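Local coordinates for uric acid degradation bifunctional protein PucL (Bacillus subtilis, PDB 6A4M) that probably catalyses the oxygen-dependent oxidation of urate to 5-hydroxyisourate, and is also classed as a decarboxylase acting later in uric acid breakdown, at residues Lys69-Arg74 with Asp97-Met102; Ala77-Thr82 with Leu88-His93; Arg136-Arg141 with Gln223-Ala228; Asp271-Glu276 with Gly282-Glu287. All blocks are in the same frame, centred on the assembly; numbering follows the deposited sequence.

Contact 1. Residues Lys69-Arg74 with Asp97-Met102; sequences KNFIQR and DTYSHM
F71 and Y99 meet as an offset edge-to-face aromatic pair between helix 64-78 and the residue that follows helix 84-98, two helices lying against the antiparallel sheet as expected of the tunnelling fold (T-fold) of uricases. The edge of Y99 is directed at the face of F71, with ring centroids 5.9 Å apart and planes inclined at 68°. The closest approach within the pair is from F71 CE2 to Y99 CE1, 4.0 Å, and the side chains run past one another, oppositely directed. T98 adds its hydroxyl, OG1 coming obliquely to within 3.6 Å of F71 CE2. That oxygen is already committed to R94 O, one turn back in its own helix, which helps hold it beside the ring. Further out, F71 stacks with F95 of helix 84-98 and with H75 of its own helix. With CG anti to the backbone N (chi1 -169°), the F71 ring is carried across toward the 97-102 segment. Y99 is the first residue at which the chain leaves helical geometry. Within helix 64-78, the guanidinium group of R74 lays one face on F71 CA, which stands 3.7 Å above its plane.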
loop_
_atom_site.group_PDB
_atom_site.type_symbol
_atom_site.label_atom_id
_atom_site.label_comp_id
_atom_site.label_asym_id
_atom_site.label_seq_id
_atom_site.Cartn_x
_atom_site.Cartn_y
_atom_site.Cartn_z
ATOM N N LYS A 69 -9.722 2.575 21.248
ATOM C CA LYS A 69 -9.611 3.783 20.424
ATOM C C LYS A 69 -8.557 4.722 20.999
ATOM O O LYS A 69 -7.647 5.149 20.286
ATOM C CB LYS A 69 -10.970 4.497 20.319
ATOM C CG LYS A 69 -10.942 5.884 19.676
ATOM C CD LYS A 69 -12.298 6.564 19.762
ATOM C CE LYS A 69 -12.563 7.183 21.129
ATOM N NZ LYS A 69 -11.848 8.473 21.323
ATOM N N ASN A 70 -8.689 5.027 22.288
ATOM C CA ASN A 70 -7.750 5.922 22.978
ATOM C C ASN A 70 -6.330 5.349 23.022
ATOM O O ASN A 70 -5.362 6.089 22.868
ATOM C CB ASN A 70 -8.245 6.255 24.394
ATOM C CG ASN A 70 -9.546 7.048 24.395
ATOM O OD1 ASN A 70 -9.887 7.712 23.417
ATOM N ND2 ASN A 70 -10.277 6.978 25.495
ATOM N N PHE A 71 -6.227 4.033 23.213
ATOM C CA PHE A 71 -4.948 3.313 23.209
ATOM C C PHE A 71 -4.222 3.474 21.873
ATOM O O PHE A 71 -3.031 3.779 21.844
ATOM C CB PHE A 71 -5.188 1.826 23.497
ATOM C CG PHE A 71 -3.938 1.035 23.769
ATOM C CD1 PHE A 71 -3.201 0.479 22.725
ATOM C CD2 PHE A 71 -3.517 0.808 25.073
ATOM C CE1 PHE A 71 -2.058 -0.265 22.978
ATOM C CE2 PHE A 71 -2.378 0.059 25.330
ATOM C CZ PHE A 71 -1.648 -0.477 24.283
ATOM N N ILE A 72 -4.954 3.261 20.779
ATOM C CA ILE A 72 -4.419 3.407 19.420
ATOM C C ILE A 72 -3.952 4.842 19.161
ATOM O O ILE A 72 -2.851 5.050 18.652
ATOM C CB ILE A 72 -5.461 2.960 18.357
ATOM C CG1 ILE A 72 -5.627 1.433 18.406
ATOM C CG2 ILE A 72 -5.062 3.390 16.942
ATOM C CD1 ILE A 72 -6.945 0.935 17.857
ATOM N N GLN A 73 -4.786 5.815 19.523
ATOM C CA GLN A 73 -4.510 7.224 19.227
ATOM C C GLN A 73 -3.307 7.785 19.979
ATOM O O GLN A 73 -2.455 8.446 19.373
ATOM C CB GLN A 73 -5.750 8.084 19.482
ATOM C CG GLN A 73 -6.823 7.861 18.429
ATOM C CD GLN A 73 -8.086 8.660 18.668
ATOM O OE1 GLN A 73 -8.413 9.022 19.801
ATOM N NE2 GLN A 73 -8.817 8.930 17.590
ATOM N N ARG A 74 -3.231 7.520 21.283
ATOM C CA ARG A 74 -2.096 7.992 22.078
ATOM C C ARG A 74 -0.797 7.257 21.720
ATOM O O ARG A 74 0.282 7.850 21.781
ATOM C CB ARG A 74 -2.398 7.952 23.583
ATOM C CG ARG A 74 -2.393 6.583 24.243
ATOM C CD ARG A 74 -2.780 6.688 25.713
ATOM N NE ARG A 74 -3.265 5.402 26.222
ATOM C CZ ARG A 74 -4.531 5.098 26.526
ATOM N NH1 ARG A 74 -5.525 5.983 26.401
ATOM N NH2 ARG A 74 -4.809 3.877 26.973
ATOM N N ASP A 97 0.974 -7.019 25.670
ATOM C CA ASP A 97 1.753 -6.856 26.903
ATOM C C ASP A 97 0.995 -6.191 28.061
ATOM O O ASP A 97 1.341 -6.430 29.220
ATOM C CB ASP A 97 3.053 -6.081 26.632
ATOM C CG ASP A 97 4.080 -6.894 25.847
ATOM O OD1 ASP A 97 3.976 -8.137 25.789
ATOM O OD2 ASP A 97 5.015 -6.279 25.294
ATOM N N THR A 98 -0.016 -5.367 27.766
ATOM C CA THR A 98 -0.775 -4.650 28.818
ATOM C C THR A 98 -2.191 -5.185 29.116
ATOM O O THR A 98 -2.793 -4.777 30.110
ATOM C CB THR A 98 -0.853 -3.133 28.530
ATOM O OG1 THR A 98 -1.556 -2.896 27.305
ATOM C CG2 THR A 98 0.547 -2.532 28.446
ATOM N N TYR A 99 -2.711 -6.079 28.271
ATOM C CA TYR A 99 -4.008 -6.736 28.494
ATOM C C TYR A 99 -3.802 -8.256 28.541
ATOM O O TYR A 99 -3.512 -8.878 27.514
ATOM C CB TYR A 99 -4.990 -6.377 27.377
ATOM C CG TYR A 99 -5.406 -4.918 27.344
ATOM C CD1 TYR A 99 -4.616 -3.955 26.709
ATOM C CD2 TYR A 99 -6.603 -4.498 27.934
ATOM C CE1 TYR A 99 -4.997 -2.620 26.672
ATOM C CE2 TYR A 99 -6.992 -3.163 27.902
ATOM C CZ TYR A 99 -6.187 -2.228 27.269
ATOM O OH TYR A 99 -6.567 -0.904 27.232
ATOM N N SER A 100 -3.965 -8.846 29.726
ATOM C CA SER A 100 -3.619 -10.258 29.957
ATOM C C SER A 100 -4.577 -11.266 29.322
ATOM O O SER A 100 -4.136 -12.291 28.794
ATOM C CB SER A 100 -3.516 -10.540 31.457
ATOM O OG SER A 100 -4.701 -10.165 32.138
ATOM N N HIS A 101 -5.877 -10.978 29.385
ATOM C CA HIS A 101 -6.910 -11.896 28.871
ATOM C C HIS A 101 -6.970 -11.968 27.342
ATOM O O HIS A 101 -7.496 -12.934 26.790
ATOM C CB HIS A 101 -8.282 -11.528 29.440
ATOM C CG HIS A 101 -8.367 -11.677 30.928
ATOM N ND1 HIS A 101 -8.465 -10.598 31.780
ATOM C CD2 HIS A 101 -8.338 -12.778 31.715
ATOM C CE1 HIS A 101 -8.508 -11.029 33.028
ATOM N NE2 HIS A 101 -8.433 -12.349 33.016
ATOM N N MET A 102 -6.436 -10.948 26.672
ATOM C CA MET A 102 -6.316 -10.926 25.216
ATOM C C MET A 102 -5.288 -11.951 24.736
ATOM O O MET A 102 -4.135 -11.922 25.169
ATOM C CB MET A 102 -5.891 -9.526 24.765
ATOM C CG MET A 102 -5.821 -9.318 23.262
ATOM S SD MET A 102 -5.007 -7.767 22.850
ATOM C CE MET A 102 -6.059 -6.590 23.701
#

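Contact 2. Residues Ala77-Thr82 with Leu88-His93; sequences ASYEGT and LHYVAH
Y90 reaches from helix 84-98 to S78 and Y79, where helix 64-78 ends and the chain begins its tight helix-loop-helix return. The two helices, steeply inclined to each other, belong to the helical layer on the sheet, as in the T-fold of uricases, and L88 and A92 pack toward strands 104-121 and 139-148. The polar part is one hydrogen bond, S78 OG to Y90 OH at 2.8 Å, in which either hydroxyl could be the donor. The serine oxygen lies in the plane of the phenol, at the ring edge, and has a second, weak partner in H75 O. The aromatic part joins Y90 to Y79: their planes are near parallel (27°), but displaced so far that little of one ring lies over the other, with centroids 5.8 Å from each other. The touch is made by Y90 CD2, 3.7 Å from both CD1 and CB of Y79. The extended setting of Y90 CG, anti to the backbone N (chi1 178°), carries its hydroxyl as far as the serine. A leucine here would probably leave S78 OG without its phenol partner and open a gap beside the Y79 ring. One face of the Y79 ring is met by its own loop, G81 N lying 3.5 Å above the ring centre.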
loop_
_atom_site.group_PDB
_atom_site.type_symbol
_atom_site.label_atom_id
_atom_site.label_comp_id
_atom_site.label_asym_id
_atom_site.label_seq_id
_atom_site.Cartn_x
_atom_site.Cartn_y
_atom_site.Cartn_z
ATOM N N ALA A 77 0.931 8.953 19.003
ATOM C CA ALA A 77 1.707 10.068 19.564
ATOM C C ALA A 77 3.079 9.638 20.106
ATOM O O ALA A 77 4.075 10.317 19.862
ATOM C CB ALA A 77 0.913 10.793 20.646
ATOM N N SER A 78 3.130 8.521 20.833
ATOM C CA SER A 78 4.388 8.044 21.429
ATOM C C SER A 78 5.277 7.240 20.467
ATOM O O SER A 78 6.458 7.038 20.753
ATOM C CB SER A 78 4.110 7.225 22.695
ATOM O OG SER A 78 3.329 6.083 22.407
ATOM N N TYR A 79 4.715 6.785 19.344
ATOM C CA TYR A 79 5.447 5.976 18.351
ATOM C C TYR A 79 6.576 6.769 17.688
ATOM O O TYR A 79 6.329 7.829 17.118
ATOM C CB TYR A 79 4.473 5.463 17.284
ATOM C CG TYR A 79 5.106 4.744 16.116
ATOM C CD1 TYR A 79 5.810 3.556 16.302
ATOM C CD2 TYR A 79 4.971 5.234 14.812
ATOM C CE1 TYR A 79 6.379 2.883 15.230
ATOM C CE2 TYR A 79 5.538 4.569 13.733
ATOM C CZ TYR A 79 6.236 3.393 13.947
ATOM O OH TYR A 79 6.802 2.735 12.885
ATOM N N GLU A 80 7.798 6.240 17.761
ATOM C CA GLU A 80 9.003 6.933 17.275
ATOM C C GLU A 80 9.603 6.346 15.987
ATOM O O GLU A 80 10.744 6.664 15.643
ATOM C CB GLU A 80 10.069 6.958 18.376
ATOM C CG GLU A 80 9.554 7.496 19.702
ATOM C CD GLU A 80 10.645 7.841 20.699
ATOM O OE1 GLU A 80 11.822 7.995 20.309
ATOM O OE2 GLU A 80 10.310 7.977 21.894
ATOM N N GLY A 81 8.836 5.512 15.279
ATOM C CA GLY A 81 9.260 4.930 14.003
ATOM C C GLY A 81 8.778 5.739 12.807
ATOM O O GLY A 81 8.183 6.810 12.968
ATOM N N THR A 82 9.033 5.206 11.610
ATOM C CA THR A 82 8.812 5.923 10.345
ATOM C C THR A 82 7.658 5.387 9.482
ATOM O O THR A 82 7.299 6.025 8.490
ATOM C CB THR A 82 10.097 5.906 9.481
ATOM O OG1 THR A 82 10.499 4.553 9.228
ATOM C CG2 THR A 82 11.231 6.633 10.182
ATOM N N LEU A 88 1.777 -0.465 13.636
ATOM C CA LEU A 88 0.898 -1.598 13.941
ATOM C C LEU A 88 1.602 -2.627 14.830
ATOM O O LEU A 88 1.002 -3.141 15.768
ATOM C CB LEU A 88 0.387 -2.264 12.652
ATOM C CG LEU A 88 -0.486 -1.420 11.714
ATOM C CD1 LEU A 88 -0.961 -2.275 10.548
ATOM C CD2 LEU A 88 -1.667 -0.787 12.432
ATOM N N HIS A 89 2.870 -2.911 14.522
ATOM C CA HIS A 89 3.720 -3.795 15.338
ATOM C C HIS A 89 3.868 -3.284 16.775
ATOM O O HIS A 89 3.749 -4.059 17.727
ATOM C CB HIS A 89 5.092 -3.952 14.672
ATOM C CG HIS A 89 6.047 -4.824 15.425
ATOM N ND1 HIS A 89 7.138 -4.320 16.099
ATOM C CD2 HIS A 89 6.087 -6.165 15.596
ATOM C CE1 HIS A 89 7.807 -5.314 16.655
ATOM N NE2 HIS A 89 7.190 -6.445 16.364
ATOM N N TYR A 90 4.120 -1.983 16.910
ATOM C CA TYR A 90 4.156 -1.303 18.209
ATOM C C TYR A 90 2.848 -1.534 18.966
ATOM O O TYR A 90 2.850 -2.134 20.041
ATOM C CB TYR A 90 4.420 0.196 17.990
ATOM C CG TYR A 90 4.450 1.087 19.220
ATOM C CD1 TYR A 90 5.079 0.685 20.402
ATOM C CD2 TYR A 90 3.890 2.365 19.179
ATOM C CE1 TYR A 90 5.124 1.523 21.514
ATOM C CE2 TYR A 90 3.931 3.205 20.284
ATOM C CZ TYR A 90 4.550 2.786 21.447
ATOM O OH TYR A 90 4.575 3.629 22.538
ATOM N N VAL A 91 1.739 -1.115 18.359
ATOM C CA VAL A 91 0.403 -1.221 18.968
ATOM C C VAL A 91 0.041 -2.679 19.305
ATOM O O VAL A 91 -0.501 -2.946 20.381
ATOM C CB VAL A 91 -0.686 -0.558 18.071
ATOM C CG1 VAL A 91 -2.097 -0.837 18.579
ATOM C CG2 VAL A 91 -0.466 0.947 17.991
ATOM N N ALA A 92 0.358 -3.609 18.402
ATOM C CA ALA A 92 0.073 -5.036 18.612
ATOM C C ALA A 92 0.774 -5.568 19.858
ATOM O O ALA A 92 0.133 -6.157 20.730
ATOM C CB ALA A 92 0.486 -5.855 17.397
ATOM N N HIS A 93 2.089 -5.351 19.923
ATOM C CA HIS A 93 2.907 -5.751 21.080
ATOM C C HIS A 93 2.412 -5.137 22.393
ATOM O O HIS A 93 2.251 -5.848 23.389
ATOM C CB HIS A 93 4.385 -5.390 20.864
ATOM C CG HIS A 93 5.175 -6.463 20.182
ATOM N ND1 HIS A 93 6.119 -7.221 20.841
ATOM C CD2 HIS A 93 5.152 -6.917 18.907
ATOM C CE1 HIS A 93 6.647 -8.090 19.999
ATOM N NE2 HIS A 93 6.078 -7.929 18.819
#

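Contact 3. Residues Arg136-Arg141 with Gln223-Ala228; sequences RNERSR and QVRDLA
R225 and E138 join helix 221-233 to the loop before strand 139-148 through a single salt bridge. From CB, which points toward the 136-141 segment, the arginine chain continues with CG anti to the backbone N and then turns at both chi2 and chi3, so that it bends across the glutamate. R225 CG and CD pass E138 OE2 at 3.5 Å and 3.4 Å, so the aliphatic part of R225 already flanks the carboxylate oxygen. R225 NE turns back to its own helix and makes a weak hydrogen bond, part of a salt bridge, to D226 OD1 at 2.8 Å. With these two acids R225 forms a salt-bridge network at the protein surface, between the helix and the loop that leads into the large antiparallel sheet, in keeping with the helix-on-sheet layering of a T-fold. Both E138 and R225 also touch I162 of the neighbouring strand 153-169. At the tip, R225 NH1 donates to E138 OE2 over 2.7 Å with an N-H...O angle of 155°. The oxygen lies in the guanidinium plane but is approached on its anti side, 31° out of the carboxylate plane, and the two flat groups stand 80° apart. The second acid is held in turn, D226 OD2 being hydrogen-bonded to S27 OG.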
loop_
_atom_site.group_PDB
_atom_site.type_symbol
_atom_site.label_atom_id
_atom_site.label_comp_id
_atom_site.label_asym_id
_atom_site.label_seq_id
_atom_site.Cartn_x
_atom_site.Cartn_y
_atom_site.Cartn_z
ATOM N N ARG A 136 -7.301 10.734 -2.909
ATOM C CA ARG A 136 -8.302 9.673 -2.989
ATOM C C ARG A 136 -7.972 8.644 -4.085
ATOM O O ARG A 136 -8.803 7.790 -4.394
ATOM C CB ARG A 136 -9.682 10.297 -3.228
ATOM C CG ARG A 136 -10.240 11.050 -2.022
ATOM C CD ARG A 136 -10.886 12.369 -2.426
ATOM N NE ARG A 136 -9.886 13.428 -2.567
ATOM C CZ ARG A 136 -9.976 14.504 -3.357
ATOM N NH1 ARG A 136 -11.025 14.729 -4.153
ATOM N NH2 ARG A 136 -8.972 15.377 -3.357
ATOM N N ASN A 137 -6.763 8.715 -4.654
ATOM C CA ASN A 137 -6.268 7.709 -5.612
ATOM C C ASN A 137 -5.737 6.481 -4.845
ATOM O O ASN A 137 -6.198 6.214 -3.739
ATOM C CB ASN A 137 -5.214 8.335 -6.552
ATOM C CG ASN A 137 -5.794 9.420 -7.441
ATOM O OD1 ASN A 137 -6.945 9.335 -7.869
ATOM N ND2 ASN A 137 -4.993 10.442 -7.738
ATOM N N GLU A 138 -4.810 5.712 -5.418
ATOM C CA GLU A 138 -4.258 4.537 -4.728
ATOM C C GLU A 138 -3.702 4.867 -3.339
ATOM O O GLU A 138 -3.265 5.989 -3.078
ATOM C CB GLU A 138 -3.196 3.812 -5.581
ATOM C CG GLU A 138 -1.869 4.541 -5.794
ATOM C CD GLU A 138 -1.841 5.457 -7.002
ATOM O OE1 GLU A 138 -2.911 5.897 -7.466
ATOM O OE2 GLU A 138 -0.729 5.746 -7.484
ATOM N N ARG A 139 -3.730 3.871 -2.461
ATOM C CA ARG A 139 -3.373 4.049 -1.051
ATOM C C ARG A 139 -2.823 2.752 -0.489
ATOM O O ARG A 139 -3.324 1.671 -0.809
ATOM C CB ARG A 139 -4.599 4.489 -0.241
ATOM C CG ARG A 139 -5.810 3.577 -0.405
ATOM C CD ARG A 139 -7.113 4.250 -0.011
ATOM N NE ARG A 139 -8.258 3.529 -0.569
ATOM C CZ ARG A 139 -8.774 3.704 -1.791
ATOM N NH1 ARG A 139 -8.271 4.599 -2.648
ATOM N NH2 ARG A 139 -9.819 2.965 -2.165
ATOM N N SER A 140 -1.793 2.854 0.346
ATOM C CA SER A 140 -1.216 1.672 0.969
ATOM C C SER A 140 -2.107 1.192 2.112
ATOM O O SER A 140 -2.858 1.976 2.703
ATOM C CB SER A 140 0.216 1.925 1.456
ATOM O OG SER A 140 0.259 2.880 2.496
ATOM N N ARG A 141 -2.042 -0.108 2.384
ATOM C CA ARG A 141 -2.708 -0.708 3.535
ATOM C C ARG A 141 -1.798 -1.784 4.103
ATOM O O ARG A 141 -1.112 -2.475 3.346
ATOM C CB ARG A 141 -4.061 -1.313 3.143
ATOM C CG ARG A 141 -4.916 -1.752 4.328
ATOM C CD ARG A 141 -6.261 -2.320 3.892
ATOM N NE ARG A 141 -6.139 -3.716 3.460
ATOM C CZ ARG A 141 -6.820 -4.763 3.945
ATOM N NH1 ARG A 141 -7.748 -4.634 4.890
ATOM N NH2 ARG A 141 -6.575 -5.977 3.458
ATOM N N GLN A 223 7.331 2.544 -4.570
ATOM C CA GLN A 223 8.199 1.811 -5.502
ATOM C C GLN A 223 7.472 0.652 -6.199
ATOM O O GLN A 223 7.657 0.442 -7.402
ATOM C CB GLN A 223 9.453 1.299 -4.785
ATOM C CG GLN A 223 10.377 2.412 -4.304
ATOM C CD GLN A 223 11.471 1.920 -3.369
ATOM O OE1 GLN A 223 11.206 1.187 -2.411
ATOM N NE2 GLN A 223 12.712 2.330 -3.638
ATOM N N VAL A 224 6.649 -0.084 -5.450
ATOM C CA VAL A 224 5.823 -1.164 -6.017
ATOM C C VAL A 224 4.861 -0.603 -7.072
ATOM O O VAL A 224 4.671 -1.196 -8.134
ATOM C CB VAL A 224 5.014 -1.911 -4.925
ATOM C CG1 VAL A 224 4.009 -2.885 -5.543
ATOM C CG2 VAL A 224 5.945 -2.656 -3.974
ATOM N N ARG A 225 4.263 0.539 -6.749
ATOM C CA ARG A 225 3.350 1.253 -7.640
ATOM C C ARG A 225 4.019 1.669 -8.953
ATOM O O ARG A 225 3.471 1.433 -10.028
ATOM C CB ARG A 225 2.799 2.478 -6.901
ATOM C CG ARG A 225 1.765 3.308 -7.647
ATOM C CD ARG A 225 2.363 4.522 -8.344
ATOM N NE ARG A 225 3.261 5.290 -7.479
ATOM C CZ ARG A 225 2.888 6.171 -6.550
ATOM N NH1 ARG A 225 1.602 6.439 -6.319
ATOM N NH2 ARG A 225 3.823 6.796 -5.835
ATOM N N ASP A 226 5.198 2.283 -8.860
ATOM C CA ASP A 226 5.936 2.726 -10.050
ATOM C C ASP A 226 6.468 1.547 -10.866
ATOM O O ASP A 226 6.442 1.583 -12.097
ATOM C CB ASP A 226 7.088 3.662 -9.670
ATOM C CG ASP A 226 6.614 4.984 -9.081
ATOM O OD1 ASP A 226 5.446 5.381 -9.293
ATOM O OD2 ASP A 226 7.427 5.643 -8.403
ATOM N N LEU A 227 6.951 0.510 -10.183
ATOM C CA LEU A 227 7.307 -0.757 -10.842
ATOM C C LEU A 227 6.160 -1.300 -11.692
ATOM O O LEU A 227 6.368 -1.712 -12.835
ATOM C CB LEU A 227 7.719 -1.826 -9.816
ATOM C CG LEU A 227 9.217 -1.990 -9.571
ATOM C CD1 LEU A 227 9.468 -2.806 -8.309
ATOM C CD2 LEU A 227 9.881 -2.648 -10.774
ATOM N N ALA A 228 4.957 -1.287 -11.117
ATOM C CA ALA A 228 3.753 -1.781 -11.785
ATOM C C ALA A 228 3.420 -1.024 -13.071
ATOM O O ALA A 228 2.894 -1.623 -14.003
ATOM C CB ALA A 228 2.559 -1.746 -10.836
#

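Contact 4. Residues Asp271-Glu276 with Gly282-Glu287; sequences DTVVEE and GKVYTE
T272 and Y285 run alongside each other in the same direction on one face of a two-strand antiparallel hairpin, T272 OG1 coming within 3.5 Å of Y285 CE2. They form a non-hydrogen-bonded pair. Y285 CG is anti to the carbonyl carbon (chi1 -51°), which sets the ring beside T272. The other face carries D271, V274, V284 and T286. There V274 and V284 cross obliquely, CB to CB at 4.0 Å, while V273 sends CG2 to V284 CG1 (3.6 Å). This crowding reflects a classic beta bulge: V273 and V274 both face V284, and their N-H groups reach V284 O from the same face of its carbonyl plane, at 3.1 Å from V273 N and 3.3 Å from V274 N. Before the bulge, D271 and T286 exchange two backbone bonds. The Y285 side chain also touches P193 and W270, so an alanine in its place would probably open a gap between T272 and those residues. Near the turn, the E275 and K283 side chains are likewise aligned, and K283 NZ bonds E275 OE2 at 3.1 Å nearly in line with its C-O bond. Backbone bonds and small apolar patches probably set the register of this largely exposed hairpin, with the ion pair linking its strands.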
loop_
_atom_site.group_PDB
_atom_site.type_symbol
_atom_site.label_atom_id
_atom_site.label_comp_id
_atom_site.label_asym_id
_atom_site.label_seq_id
_atom_site.Cartn_x
_atom_site.Cartn_y
_atom_site.Cartn_z
ATOM N N ASP A 271 -16.177 0.220 -23.727
ATOM C CA ASP A 271 -16.823 -0.199 -24.973
ATOM C C ASP A 271 -16.587 0.847 -26.056
ATOM O O ASP A 271 -16.716 2.044 -25.799
ATOM C CB ASP A 271 -18.327 -0.399 -24.761
ATOM C CG ASP A 271 -18.645 -1.605 -23.889
ATOM O OD1 ASP A 271 -17.812 -2.532 -23.810
ATOM O OD2 ASP A 271 -19.746 -1.632 -23.296
ATOM N N THR A 272 -16.243 0.389 -27.260
ATOM C CA THR A 272 -16.048 1.275 -28.408
ATOM C C THR A 272 -17.406 1.707 -28.940
ATOM O O THR A 272 -18.317 0.890 -29.041
ATOM C CB THR A 272 -15.278 0.584 -29.555
ATOM O OG1 THR A 272 -14.121 -0.081 -29.040
ATOM C CG2 THR A 272 -14.838 1.601 -30.605
ATOM N N VAL A 273 -17.535 2.992 -29.259
ATOM C CA VAL A 273 -18.742 3.526 -29.907
ATOM C C VAL A 273 -18.450 4.047 -31.321
ATOM O O VAL A 273 -19.253 3.830 -32.224
ATOM C CB VAL A 273 -19.466 4.589 -29.037
ATOM C CG1 VAL A 273 -19.943 3.969 -27.733
ATOM C CG2 VAL A 273 -18.588 5.793 -28.734
ATOM N N VAL A 274 -17.314 4.725 -31.506
ATOM C CA VAL A 274 -16.837 5.149 -32.828
ATOM C C VAL A 274 -15.483 4.483 -33.096
ATOM O O VAL A 274 -14.484 4.809 -32.450
ATOM C CB VAL A 274 -16.700 6.687 -32.922
ATOM C CG1 VAL A 274 -16.255 7.101 -34.321
ATOM C CG2 VAL A 274 -18.012 7.371 -32.543
ATOM N N GLU A 275 -15.462 3.551 -34.046
ATOM C CA GLU A 275 -14.254 2.782 -34.371
ATOM C C GLU A 275 -13.252 3.576 -35.222
ATOM O O GLU A 275 -12.043 3.404 -35.067
ATOM C CB GLU A 275 -14.637 1.483 -35.098
ATOM C CG GLU A 275 -13.548 0.417 -35.144
ATOM C CD GLU A 275 -13.308 -0.253 -33.801
ATOM O OE1 GLU A 275 -14.288 -0.737 -33.188
ATOM O OE2 GLU A 275 -12.134 -0.305 -33.362
ATOM N N GLU A 276 -13.762 4.437 -36.108
ATOM C CA GLU A 276 -12.950 5.132 -37.112
ATOM C C GLU A 276 -13.255 6.634 -37.124
ATOM O O GLU A 276 -14.411 7.026 -37.269
ATOM C CB GLU A 276 -13.251 4.550 -38.504
ATOM C CG GLU A 276 -12.022 4.350 -39.376
ATOM C CD GLU A 276 -11.230 3.112 -38.999
ATOM O OE1 GLU A 276 -11.845 2.040 -38.805
ATOM O OE2 GLU A 276 -9.987 3.211 -38.908
ATOM N N GLY A 282 -7.285 8.406 -33.335
ATOM C CA GLY A 282 -7.981 7.862 -32.168
ATOM C C GLY A 282 -9.409 7.395 -32.377
ATOM O O GLY A 282 -9.935 7.415 -33.491
ATOM N N LYS A 283 -10.019 6.978 -31.268
ATOM C CA LYS A 283 -11.379 6.440 -31.225
ATOM C C LYS A 283 -12.146 7.074 -30.066
ATOM O O LYS A 283 -11.547 7.711 -29.194
ATOM C CB LYS A 283 -11.336 4.922 -31.030
ATOM C CG LYS A 283 -10.473 4.192 -32.044
ATOM C CD LYS A 283 -10.556 2.677 -31.906
ATOM C CE LYS A 283 -9.597 1.994 -32.869
ATOM N NZ LYS A 283 -9.318 0.586 -32.484
ATOM N N VAL A 284 -13.466 6.901 -30.070
ATOM C CA VAL A 284 -14.319 7.288 -28.944
ATOM C C VAL A 284 -14.864 6.031 -28.272
ATOM O O VAL A 284 -15.287 5.091 -28.954
ATOM C CB VAL A 284 -15.478 8.206 -29.382
ATOM C CG1 VAL A 284 -16.379 8.560 -28.202
ATOM C CG2 VAL A 284 -14.921 9.475 -30.019
ATOM N N TYR A 285 -14.846 6.029 -26.937
ATOM C CA TYR A 285 -15.339 4.918 -26.121
ATOM C C TYR A 285 -16.339 5.419 -25.088
ATOM O O TYR A 285 -16.471 6.625 -24.876
ATOM C CB TYR A 285 -14.194 4.226 -25.380
ATOM C CG TYR A 285 -13.025 3.813 -26.233
ATOM C CD1 TYR A 285 -11.986 4.700 -26.495
ATOM C CD2 TYR A 285 -12.940 2.525 -26.760
ATOM C CE1 TYR A 285 -10.902 4.326 -27.271
ATOM C CE2 TYR A 285 -11.857 2.141 -27.539
ATOM C CZ TYR A 285 -10.843 3.045 -27.788
ATOM O OH TYR A 285 -9.765 2.678 -28.549
ATOM N N THR A 286 -17.020 4.483 -24.430
ATOM C CA THR A 286 -17.938 4.809 -23.338
ATOM C C THR A 286 -17.878 3.780 -22.210
ATOM O O THR A 286 -17.246 2.729 -22.334
ATOM C CB THR A 286 -19.391 4.973 -23.842
ATOM O OG1 THR A 286 -20.188 5.564 -22.811
ATOM C CG2 THR A 286 -20.006 3.635 -24.264
ATOM N N GLU A 287 -18.549 4.102 -21.110
ATOM C CA GLU A 287 -18.545 3.257 -19.922
ATOM C C GLU A 287 -19.323 1.972 -20.227
ATOM O O GLU A 287 -20.416 2.038 -20.805
ATOM C CB GLU A 287 -19.171 4.005 -18.735
ATOM C CG GLU A 287 -18.823 3.435 -17.363
ATOM C CD GLU A 287 -17.426 3.792 -16.876
ATOM O OE1 GLU A 287 -16.594 4.308 -17.651
ATOM O OE2 GLU A 287 -17.157 3.551 -15.686
#

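From the N terminus, contact 1 opens first, on helix 64-78. Contact 2 opens and closes within its span, bridging the connection to helix 84-98, and contact 1 then closes at the end of that second helix; the two contacts touch where F71 and I72 pack against V91. Contact 3 follows in series and closes a much longer loop that takes in strands 139-148, 153-169 and 194-204, tying the main sheet to helix 221-233 near the centre of the chain. Contact 4 comes last, a local hairpin of 271-287 that lies on the opposite side of the chain's centre from contacts 1 and 2, its centre about 55 Å from that of contact 1. None of the four cross.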